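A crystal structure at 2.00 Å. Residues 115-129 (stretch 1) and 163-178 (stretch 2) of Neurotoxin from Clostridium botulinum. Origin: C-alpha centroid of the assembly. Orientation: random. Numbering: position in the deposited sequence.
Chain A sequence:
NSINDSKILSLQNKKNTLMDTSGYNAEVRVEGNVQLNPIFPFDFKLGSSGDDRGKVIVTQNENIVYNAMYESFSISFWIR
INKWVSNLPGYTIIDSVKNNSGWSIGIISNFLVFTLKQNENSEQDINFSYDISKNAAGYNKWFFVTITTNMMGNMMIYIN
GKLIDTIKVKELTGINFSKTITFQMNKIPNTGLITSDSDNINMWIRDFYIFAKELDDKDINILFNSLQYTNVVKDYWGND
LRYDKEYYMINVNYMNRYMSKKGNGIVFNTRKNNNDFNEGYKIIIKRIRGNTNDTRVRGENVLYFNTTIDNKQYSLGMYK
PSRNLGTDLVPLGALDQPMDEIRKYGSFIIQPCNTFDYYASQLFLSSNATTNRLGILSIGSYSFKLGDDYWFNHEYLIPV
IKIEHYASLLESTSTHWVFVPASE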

ATOM      1  N   THR A 115      18.768   3.742 -12.823  1.00 23.75           N
ATOM      2  CA  THR A 115      19.748   4.133 -13.825  1.00 25.09           C
ATOM      3  C   THR A 115      21.087   3.430 -13.683  1.00 24.94           C
ATOM      4  O   THR A 115      21.636   3.326 -12.591  1.00 26.47           O
ATOM      5  CB  THR A 115      20.010   5.656 -13.761  1.00 25.52           C
ATOM      6  OG1 THR A 115      18.776   6.357 -13.943  1.00 25.65           O
ATOM      7  CG2 THR A 115      20.999   6.082 -14.845  1.00 26.03           C
ATOM      8  N   LEU A 116      21.600   2.953 -14.809  1.00 25.09           N
ATOM      9  CA  LEU A 116      22.902   2.301 -14.877  1.00 26.28           C
ATOM     10  C   LEU A 116      23.754   3.416 -15.492  1.00 25.45           C
ATOM     11  O   LEU A 116      23.555   3.782 -16.648  1.00 25.99           O
ATOM     12  CB  LEU A 116      22.815   1.091 -15.816  1.00 27.23           C
ATOM     13  CG  LEU A 116      23.257  -0.298 -15.337  1.00 29.74           C
ATOM     14  CD1 LEU A 116      22.945  -0.489 -13.859  1.00 26.02           C
ATOM     15  CD2 LEU A 116      22.562  -1.363 -16.191  1.00 26.25           C
ATOM     16  N   LYS A 117      24.679   3.974 -14.721  1.00 26.65           N
ATOM     17  CA  LYS A 117      25.497   5.074 -15.223  1.00 29.37           C
ATOM     18  C   LYS A 117      26.939   4.676 -15.533  1.00 29.38           C
ATOM     19  O   LYS A 117      27.747   4.477 -14.623  1.00 27.78           O
ATOM     20  CB  LYS A 117      25.491   6.215 -14.203  1.00 30.54           C
ATOM     21  CG  LYS A 117      26.135   7.506 -14.687  1.00 32.37           C
ATOM     22  CD  LYS A 117      26.246   8.497 -13.543  1.00 34.69           C
ATOM     23  CE  LYS A 117      26.690   9.863 -14.035  1.00 35.18           C
ATOM     24  NZ  LYS A 117      25.660  10.464 -14.920  1.00 35.52           N
ATOM     25  N   GLN A 118      27.274   4.564 -16.813  1.00 31.54           N
ATOM     26  CA  GLN A 118      28.644   4.197 -17.151  1.00 33.80           C
ATOM     27  C   GLN A 118      29.576   5.392 -16.937  1.00 32.74           C
ATOM     28  O   GLN A 118      30.667   5.235 -16.400  1.00 31.71           O
ATOM     29  CB  GLN A 118      28.738   3.675 -18.586  1.00 37.21           C
ATOM     30  CG  GLN A 118      28.471   4.680 -19.660  1.00 40.67           C
ATOM     31  CD  GLN A 118      28.787   4.123 -21.031  1.00 41.77           C
ATOM     32  OE1 GLN A 118      29.904   3.667 -21.285  1.00 41.96           O
ATOM     33  NE2 GLN A 118      27.803   4.157 -21.925  1.00 43.27           N
ATOM     34  N   ASN A 119      29.148   6.582 -17.355  1.00 32.28           N
ATOM     35  CA  ASN A 119      29.948   7.789 -17.145  1.00 34.90           C
ATOM     36  C   ASN A 119      29.071   9.034 -17.118  1.00 36.96           C
ATOM     37  O   ASN A 119      27.865   8.957 -17.362  1.00 37.22           O
ATOM     38  CB  ASN A 119      31.062   7.937 -18.201  1.00 32.50           C
ATOM     39  CG  ASN A 119      30.539   7.985 -19.618  1.00 33.03           C
ATOM     40  OD1 ASN A 119      29.639   8.762 -19.942  1.00 30.75           O
ATOM     41  ND2 ASN A 119      31.117   7.158 -20.485  1.00 33.87           N
ATOM     42  N   GLU A 120      29.675  10.178 -16.812  1.00 38.72           N
ATOM     43  CA  GLU A 120      28.934  11.432 -16.727  1.00 40.95           C
ATOM     44  C   GLU A 120      28.178  11.750 -18.009  1.00 40.86           C
ATOM     45  O   GLU A 120      27.217  12.517 -18.004  1.00 41.22           O
ATOM     46  CB  GLU A 120      29.882  12.591 -16.393  1.00 43.83           C
ATOM     47  CG  GLU A 120      30.918  12.909 -17.471  1.00 49.70           C
ATOM     48  CD  GLU A 120      32.144  11.997 -17.433  1.00 54.19           C
ATOM     49  OE1 GLU A 120      33.009  12.137 -18.330  1.00 56.30           O
ATOM     50  OE2 GLU A 120      32.252  11.151 -16.515  1.00 53.62           O
ATOM     51  N   ASN A 121      28.598  11.129 -19.101  1.00 40.62           N
ATOM     52  CA  ASN A 121      27.995  11.374 -20.399  1.00 41.38           C
ATOM     53  C   ASN A 121      26.945  10.358 -20.849  1.00 40.82           C
ATOM     54  O   ASN A 121      26.064  10.684 -21.642  1.00 39.62           O
ATOM     55  CB  ASN A 121      29.109  11.457 -21.449  1.00 42.53           C
ATOM     56  CG  ASN A 121      28.670  12.156 -22.708  1.00 43.31           C
ATOM     57  OD1 ASN A 121      29.477  12.412 -23.600  1.00 42.78           O
ATOM     58  ND2 ASN A 121      27.382  12.477 -22.791  1.00 45.93           N
ATOM     59  N   SER A 122      27.030   9.130 -20.354  1.00 40.00           N
ATOM     60  CA  SER A 122      26.079   8.112 -20.775  1.00 38.93           C
ATOM     61  C   SER A 122      25.525   7.221 -19.676  1.00 37.34           C
ATOM     62  O   SER A 122      26.169   6.966 -18.658  1.00 36.17           O
ATOM     63  CB  SER A 122      26.706   7.245 -21.865  1.00 40.08           C
ATOM     64  OG  SER A 122      28.018   6.860 -21.503  1.00 43.60           O
ATOM     65  N   GLU A 123      24.316   6.735 -19.907  1.00 36.24           N
ATOM     66  CA  GLU A 123      23.649   5.884 -18.947  1.00 35.29           C
ATOM     67  C   GLU A 123      22.488   5.180 -19.623  1.00 33.55           C
ATOM     68  O   GLU A 123      22.144   5.475 -20.769  1.00 31.78           O
ATOM     69  CB  GLU A 123      23.134   6.737 -17.792  1.00 37.59           C
ATOM     70  CG  GLU A 123      22.118   7.778 -18.225  1.00 42.33           C
ATOM     71  CD  GLU A 123      21.857   8.822 -17.161  1.00 46.26           C
ATOM     72  OE1 GLU A 123      20.885   9.593 -17.310  1.00 49.69           O
ATOM     73  OE2 GLU A 123      22.626   8.880 -16.179  1.00 49.63           O
ATOM     74  N   GLN A 124      21.891   4.239 -18.910  1.00 30.98           N
ATOM     75  CA  GLN A 124      20.752   3.511 -19.435  1.00 30.73           C
ATOM     76  C   GLN A 124      19.811   3.345 -18.257  1.00 30.21           C
ATOM     77  O   GLN A 124      20.239   3.028 -17.151  1.00 28.39           O
ATOM     78  CB  GLN A 124      21.189   2.154 -19.987  1.00 31.57           C
ATOM     79  CG  GLN A 124      20.054   1.323 -20.573  1.00 33.80           C
ATOM     80  CD  GLN A 124      20.557   0.095 -21.316  1.00 34.75           C
ATOM     81  OE1 GLN A 124      21.557  -0.511 -20.926  1.00 35.42           O
ATOM     82  NE2 GLN A 124      19.860  -0.283 -22.385  1.00 33.04           N
ATOM     83  N   ASP A 125      18.527   3.572 -18.481  1.00 31.12           N
ATOM     84  CA  ASP A 125      17.594   3.458 -17.383  1.00 32.67           C
ATOM     85  C   ASP A 125      16.309   2.761 -17.747  1.00 30.67           C
ATOM     86  O   ASP A 125      15.937   2.662 -18.911  1.00 32.09           O
ATOM     87  CB  ASP A 125      17.300   4.849 -16.814  1.00 34.33           C
ATOM     88  CG  ASP A 125      16.737   5.789 -17.851  1.00 38.95           C
ATOM     89  OD1 ASP A 125      17.052   6.999 -17.791  1.00 42.47           O
ATOM     90  OD2 ASP A 125      15.974   5.324 -18.725  1.00 42.03           O
ATOM     91  N   ILE A 126      15.638   2.273 -16.719  1.00 30.48           N
ATOM     92  CA  ILE A 126      14.378   1.580 -16.868  1.00 27.66           C
ATOM     93  C   ILE A 126      13.472   2.224 -15.816  1.00 26.44           C
ATOM     94  O   ILE A 126      13.966   2.788 -14.832  1.00 24.62           O
ATOM     95  CB  ILE A 126      14.590   0.071 -16.612  1.00 28.99           C
ATOM     96  CG1 ILE A 126      13.312  -0.701 -16.920  1.00 31.84           C
ATOM     97  CG2 ILE A 126      15.048  -0.159 -15.180  1.00 25.01           C
ATOM     98  CD1 ILE A 126      13.503  -2.210 -16.868  1.00 36.32           C
ATOM     99  N   ASN A 127      12.158   2.170 -16.005  1.00 24.47           N
ATOM    100  CA  ASN A 127      11.289   2.804 -15.023  1.00 25.50           C
ATOM    101  C   ASN A 127       9.910   2.206 -14.841  1.00 23.97           C
ATOM    102  O   ASN A 127       9.447   1.383 -15.627  1.00 23.63           O
ATOM    103  CB  ASN A 127      11.108   4.292 -15.354  1.00 25.86           C
ATOM    104  CG  ASN A 127      10.217   4.517 -16.567  1.00 30.03           C
ATOM    105  OD1 ASN A 127      10.699   4.790 -17.666  1.00 30.67           O
ATOM    106  ND2 ASN A 127       8.910   4.394 -16.372  1.00 28.39           N
ATOM    107  N   PHE A 128       9.274   2.656 -13.768  1.00 23.36           N
ATOM    108  CA  PHE A 128       7.914   2.290 -13.418  1.00 23.99           C
ATOM    109  C   PHE A 128       7.190   3.625 -13.273  1.00 22.98           C
ATOM    110  O   PHE A 128       7.656   4.501 -12.551  1.00 22.82           O
ATOM    111  CB  PHE A 128       7.870   1.551 -12.074  1.00 21.08           C
ATOM    112  CG  PHE A 128       6.539   1.648 -11.362  1.00 24.67           C
ATOM    113  CD1 PHE A 128       5.358   1.286 -12.004  1.00 25.27           C
ATOM    114  CD2 PHE A 128       6.473   2.080 -10.037  1.00 25.40           C
ATOM    115  CE1 PHE A 128       4.126   1.349 -11.338  1.00 26.68           C
ATOM    116  CE2 PHE A 128       5.245   2.145  -9.361  1.00 27.33           C
ATOM    117  CZ  PHE A 128       4.071   1.777 -10.017  1.00 25.39           C
ATOM    118  N   SER A 129       6.082   3.796 -13.981  1.00 22.56           N
ATOM    119  CA  SER A 129       5.305   5.022 -13.847  1.00 24.35           C
ATOM    120  C   SER A 129       3.935   4.588 -13.322  1.00 23.86           C
ATOM    121  O   SER A 129       3.250   3.776 -13.945  1.00 23.44           O
ATOM    122  CB  SER A 129       5.174   5.757 -15.191  1.00 24.74           C
ATOM    123  OG  SER A 129       4.516   4.976 -16.169  1.00 28.22           O
TER
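Stretch 2 163-178: LIDTIKVKELTGINFS

Stretch 2 enters as a β-strand, residues 163-168, and runs nearly antiparallel to the strand of stretch 1 that ends at Ser-129; the two axes cross at 162° and approach to 6.5 Å. At this spacing no backbone-to-backbone hydrogen bond links the stretches, and side chains fill the gap. Beyond Lys-168 the chain continues as an extended loop and then a type II β turn from Leu-172 to Ile-175, closed by the hydrogen bond from Ile-175 N to Leu-172 O (3.0 Å). Gly-174 has phi 106°, where a CB would be jammed against the preceding carbonyl.

The direct hydrogen bonds between the stretches both involve the side-chain amide of Gln-124. Extended, with chi1 and chi2 both t, it reaches the backbone as the strand of stretch 2 gives way to loop: Gln-124 OE1 accepts from Lys-170 N (2.9 Å, 168°), and Gln-124 NE2 donates to Lys-168 O (2.9 Å, 139°). Both ends of the amide are thus satisfied, while the backbone of Gln-124 pairs within its own hairpin, its N donating to Leu-116 O (2.8 Å) and its O accepting from Leu-116 N (2.7 Å). A water bridges the turn, donating to Gln-118 O (2.6 Å) and to Gly-174 O (3.2 Å). By contrast, Asn-127 N is buried by the contact without a partner.

Apolar packing completes the interface. Leu-116 CD2 lies 4.0 Å from Leu-172 CD1, Leu-116 CG 4.3 Å from Ile-175 CD1, and Leu-116 CD1 meets the edge of the Phe-177 ring at CE1 (4.3 Å). Near the start of stretch 2, Ile-164 CG2 rests 4.0 Å from Phe-128 CD1. Between these contacts, Ile-126 CG1 comes within 3.0 Å of Asp-165 OD2. Together the stretches bury 890 Å².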

ATOM      1  N   LEU A 163       6.030  -7.831 -13.461  1.00 25.97           N
ATOM      2  CA  LEU A 163       7.002  -7.274 -14.392  1.00 25.25           C
ATOM      3  C   LEU A 163       6.431  -6.008 -15.004  1.00 25.02           C
ATOM      4  O   LEU A 163       5.344  -6.025 -15.572  1.00 25.32           O
ATOM      5  CB  LEU A 163       7.330  -8.278 -15.501  1.00 27.15           C
ATOM      6  CG  LEU A 163       8.273  -7.751 -16.590  1.00 28.24           C
ATOM      7  CD1 LEU A 163       9.604  -7.335 -15.965  1.00 28.72           C
ATOM      8  CD2 LEU A 163       8.487  -8.817 -17.647  1.00 27.93           C
ATOM      9  N   ILE A 164       7.168  -4.911 -14.892  1.00 25.18           N
ATOM     10  CA  ILE A 164       6.711  -3.635 -15.423  1.00 26.00           C
ATOM     11  C   ILE A 164       7.431  -3.236 -16.706  1.00 28.72           C
ATOM     12  O   ILE A 164       6.801  -2.827 -17.679  1.00 29.02           O
ATOM     13  CB  ILE A 164       6.903  -2.508 -14.385  1.00 25.93           C
ATOM     14  CG1 ILE A 164       6.043  -2.787 -13.146  1.00 23.96           C
ATOM     15  CG2 ILE A 164       6.541  -1.155 -15.004  1.00 25.81           C
ATOM     16  CD1 ILE A 164       4.555  -2.784 -13.421  1.00 24.63           C
ATOM     17  N   ASP A 165       8.751  -3.359 -16.712  1.00 30.18           N
ATOM     18  CA  ASP A 165       9.520  -2.979 -17.886  1.00 32.44           C
ATOM     19  C   ASP A 165      10.768  -3.849 -18.010  1.00 32.00           C
ATOM     20  O   ASP A 165      11.237  -4.429 -17.032  1.00 30.14           O
ATOM     21  CB  ASP A 165       9.892  -1.493 -17.780  1.00 34.67           C
ATOM     22  CG  ASP A 165      10.453  -0.923 -19.077  1.00 39.17           C
ATOM     23  OD1 ASP A 165      10.017  -1.349 -20.169  1.00 39.87           O
ATOM     24  OD2 ASP A 165      11.319  -0.026 -18.998  1.00 42.10           O
ATOM     25  N   THR A 166      11.296  -3.950 -19.220  1.00 31.99           N
ATOM     26  CA  THR A 166      12.486  -4.749 -19.458  1.00 33.23           C
ATOM     27  C   THR A 166      13.197  -4.245 -20.698  1.00 32.77           C
ATOM     28  O   THR A 166      12.553  -3.912 -21.686  1.00 32.52           O
ATOM     29  CB  THR A 166      12.126  -6.239 -19.653  1.00 34.59           C
ATOM     30  OG1 THR A 166      13.226  -6.922 -20.268  1.00 38.54           O
ATOM     31  CG2 THR A 166      10.895  -6.382 -20.527  1.00 36.05           C
ATOM     32  N   ILE A 167      14.521  -4.166 -20.636  1.00 32.22           N
ATOM     33  CA  ILE A 167      15.308  -3.722 -21.776  1.00 33.10           C
ATOM     34  C   ILE A 167      16.678  -4.386 -21.788  1.00 31.79           C
ATOM     35  O   ILE A 167      17.249  -4.697 -20.742  1.00 30.17           O
ATOM     36  CB  ILE A 167      15.521  -2.186 -21.794  1.00 34.09           C
ATOM     37  CG1 ILE A 167      16.506  -1.774 -20.703  1.00 35.64           C
ATOM     38  CG2 ILE A 167      14.190  -1.465 -21.588  1.00 37.51           C
ATOM     39  CD1 ILE A 167      16.867  -0.301 -20.748  1.00 37.09           C
ATOM     40  N   LYS A 168      17.187  -4.595 -22.995  1.00 31.83           N
ATOM     41  CA  LYS A 168      18.492  -5.199 -23.218  1.00 32.05           C
ATOM     42  C   LYS A 168      19.572  -4.208 -22.773  1.00 30.90           C
ATOM     43  O   LYS A 168      19.558  -3.036 -23.167  1.00 29.30           O
ATOM     44  CB  LYS A 168      18.631  -5.528 -24.714  1.00 34.88           C
ATOM     45  CG  LYS A 168      20.017  -5.927 -25.197  1.00 39.57           C
ATOM     46  CD  LYS A 168      20.464  -7.292 -24.691  1.00 44.69           C
ATOM     47  CE  LYS A 168      21.775  -7.712 -25.380  1.00 47.69           C
ATOM     48  NZ  LYS A 168      22.323  -9.020 -24.899  1.00 45.80           N
ATOM     49  N   VAL A 169      20.490  -4.668 -21.930  1.00 30.09           N
ATOM     50  CA  VAL A 169      21.569  -3.813 -21.451  1.00 29.70           C
ATOM     51  C   VAL A 169      22.517  -3.521 -22.613  1.00 30.57           C
ATOM     52  O   VAL A 169      22.949  -4.438 -23.314  1.00 27.58           O
ATOM     53  CB  VAL A 169      22.351  -4.490 -20.302  1.00 29.65           C
ATOM     54  CG1 VAL A 169      23.525  -3.618 -19.874  1.00 28.06           C
ATOM     55  CG2 VAL A 169      21.423  -4.729 -19.117  1.00 29.33           C
ATOM     56  N   LYS A 170      22.825  -2.244 -22.827  1.00 31.48           N
ATOM     57  CA  LYS A 170      23.716  -1.864 -23.917  1.00 34.27           C
ATOM     58  C   LYS A 170      25.172  -1.949 -23.464  1.00 34.37           C
ATOM     59  O   LYS A 170      25.456  -2.213 -22.294  1.00 33.02           O
ATOM     60  CB  LYS A 170      23.399  -0.441 -24.406  1.00 36.18           C
ATOM     61  CG  LYS A 170      23.756   0.668 -23.419  1.00 40.58           C
ATOM     62  CD  LYS A 170      23.539   2.059 -24.027  1.00 45.60           C
ATOM     63  CE  LYS A 170      24.076   3.162 -23.112  1.00 47.58           C
ATOM     64  NZ  LYS A 170      23.931   4.530 -23.698  1.00 49.34           N
ATOM     65  N   GLU A 171      26.095  -1.738 -24.395  1.00 34.99           N
ATOM     66  CA  GLU A 171      27.510  -1.782 -24.067  1.00 36.42           C
ATOM     67  C   GLU A 171      27.823  -0.587 -23.167  1.00 35.97           C
ATOM     68  O   GLU A 171      27.656   0.563 -23.572  1.00 37.35           O
ATOM     69  CB  GLU A 171      28.353  -1.721 -25.344  1.00 37.68           C
ATOM     70  CG  GLU A 171      29.850  -1.769 -25.097  1.00 41.48           C
ATOM     71  CD  GLU A 171      30.329  -3.128 -24.612  1.00 44.98           C
ATOM     72  OE1 GLU A 171      31.447  -3.198 -24.057  1.00 47.97           O
ATOM     73  OE2 GLU A 171      29.600  -4.126 -24.795  1.00 43.58           O
ATOM     74  N   LEU A 172      28.269  -0.866 -21.948  1.00 34.85           N
ATOM     75  CA  LEU A 172      28.593   0.183 -20.987  1.00 35.37           C
ATOM     76  C   LEU A 172      30.032   0.055 -20.494  1.00 36.13           C
ATOM     77  O   LEU A 172      30.315   0.338 -19.335  1.00 34.41           O
ATOM     78  CB  LEU A 172      27.641   0.106 -19.785  1.00 34.55           C
ATOM     79  CG  LEU A 172      26.137   0.238 -20.047  1.00 35.43           C
ATOM     80  CD1 LEU A 172      25.365  -0.074 -18.777  1.00 34.85           C
ATOM     81  CD2 LEU A 172      25.815   1.641 -20.538  1.00 36.21           C
ATOM     82  N   THR A 173      30.939  -0.371 -21.368  1.00 39.19           N
ATOM     83  CA  THR A 173      32.336  -0.532 -20.969  1.00 40.86           C
ATOM     84  C   THR A 173      32.869   0.690 -20.248  1.00 39.75           C
ATOM     85  O   THR A 173      32.690   1.823 -20.701  1.00 40.53           O
ATOM     86  CB  THR A 173      33.255  -0.823 -22.172  1.00 43.26           C
ATOM     87  OG1 THR A 173      32.726  -0.200 -23.351  1.00 45.92           O
ATOM     88  CG2 THR A 173      33.395  -2.324 -22.373  1.00 46.24           C
ATOM     89  N   GLY A 174      33.522   0.447 -19.117  1.00 37.93           N
ATOM     90  CA  GLY A 174      34.070   1.534 -18.333  1.00 36.17           C
ATOM     91  C   GLY A 174      33.253   1.766 -17.081  1.00 34.97           C
ATOM     92  O   GLY A 174      33.716   2.409 -16.142  1.00 34.91           O
ATOM     93  N   ILE A 175      32.031   1.241 -17.061  1.00 34.49           N
ATOM     94  CA  ILE A 175      31.180   1.418 -15.895  1.00 33.33           C
ATOM     95  C   ILE A 175      31.894   0.824 -14.688  1.00 34.48           C
ATOM     96  O   ILE A 175      32.390  -0.303 -14.725  1.00 34.60           O
ATOM     97  CB  ILE A 175      29.786   0.756 -16.094  1.00 34.72           C
ATOM     98  CG1 ILE A 175      28.860   1.142 -14.935  1.00 31.95           C
ATOM     99  CG2 ILE A 175      29.918  -0.759 -16.213  1.00 32.83           C
ATOM    100  CD1 ILE A 175      27.397   0.877 -15.213  1.00 33.29           C
ATOM    101  N   ASN A 176      31.970   1.614 -13.626  1.00 34.13           N
ATOM    102  CA  ASN A 176      32.638   1.204 -12.407  1.00 34.76           C
ATOM    103  C   ASN A 176      31.633   1.276 -11.262  1.00 34.57           C
ATOM    104  O   ASN A 176      31.172   2.359 -10.888  1.00 32.90           O
ATOM    105  CB  ASN A 176      33.821   2.141 -12.140  1.00 37.00           C
ATOM    106  CG  ASN A 176      34.775   1.601 -11.091  1.00 39.37           C
ATOM    107  OD1 ASN A 176      34.372   1.264  -9.982  1.00 39.79           O
ATOM    108  ND2 ASN A 176      36.055   1.530 -11.440  1.00 42.34           N
ATOM    109  N   PHE A 177      31.287   0.121 -10.708  1.00 34.01           N
ATOM    110  CA  PHE A 177      30.329   0.078  -9.615  1.00 34.49           C
ATOM    111  C   PHE A 177      30.939   0.459  -8.276  1.00 35.04           C
ATOM    112  O   PHE A 177      32.047   0.045  -7.937  1.00 35.69           O
ATOM    113  CB  PHE A 177      29.681  -1.307  -9.546  1.00 33.55           C
ATOM    114  CG  PHE A 177      28.728  -1.571 -10.674  1.00 33.73           C
ATOM    115  CD1 PHE A 177      27.571  -0.806 -10.815  1.00 33.57           C
ATOM    116  CD2 PHE A 177      28.995  -2.561 -11.614  1.00 32.56           C
ATOM    117  CE1 PHE A 177      26.697  -1.020 -11.876  1.00 32.70           C
ATOM    118  CE2 PHE A 177      28.125  -2.785 -12.682  1.00 31.77           C
ATOM    119  CZ  PHE A 177      26.976  -2.014 -12.814  1.00 31.43           C
ATOM    120  N   SER A 178      30.199   1.270  -7.526  1.00 34.66           N
ATOM    121  CA  SER A 178      30.624   1.744  -6.215  1.00 34.66           C
ATOM    122  C   SER A 178      30.239   0.766  -5.111  1.00 34.50           C
ATOM    123  O   SER A 178      29.253   0.042  -5.222  1.00 32.88           O
ATOM    124  CB  SER A 178      29.987   3.105  -5.929  1.00 33.68           C
ATOM    125  OG  SER A 178      30.131   3.469  -4.567  1.00 36.06           O
TER
HETATM  126  O   HOH W   1      33.285   5.601 -16.214  1.00 38.63           O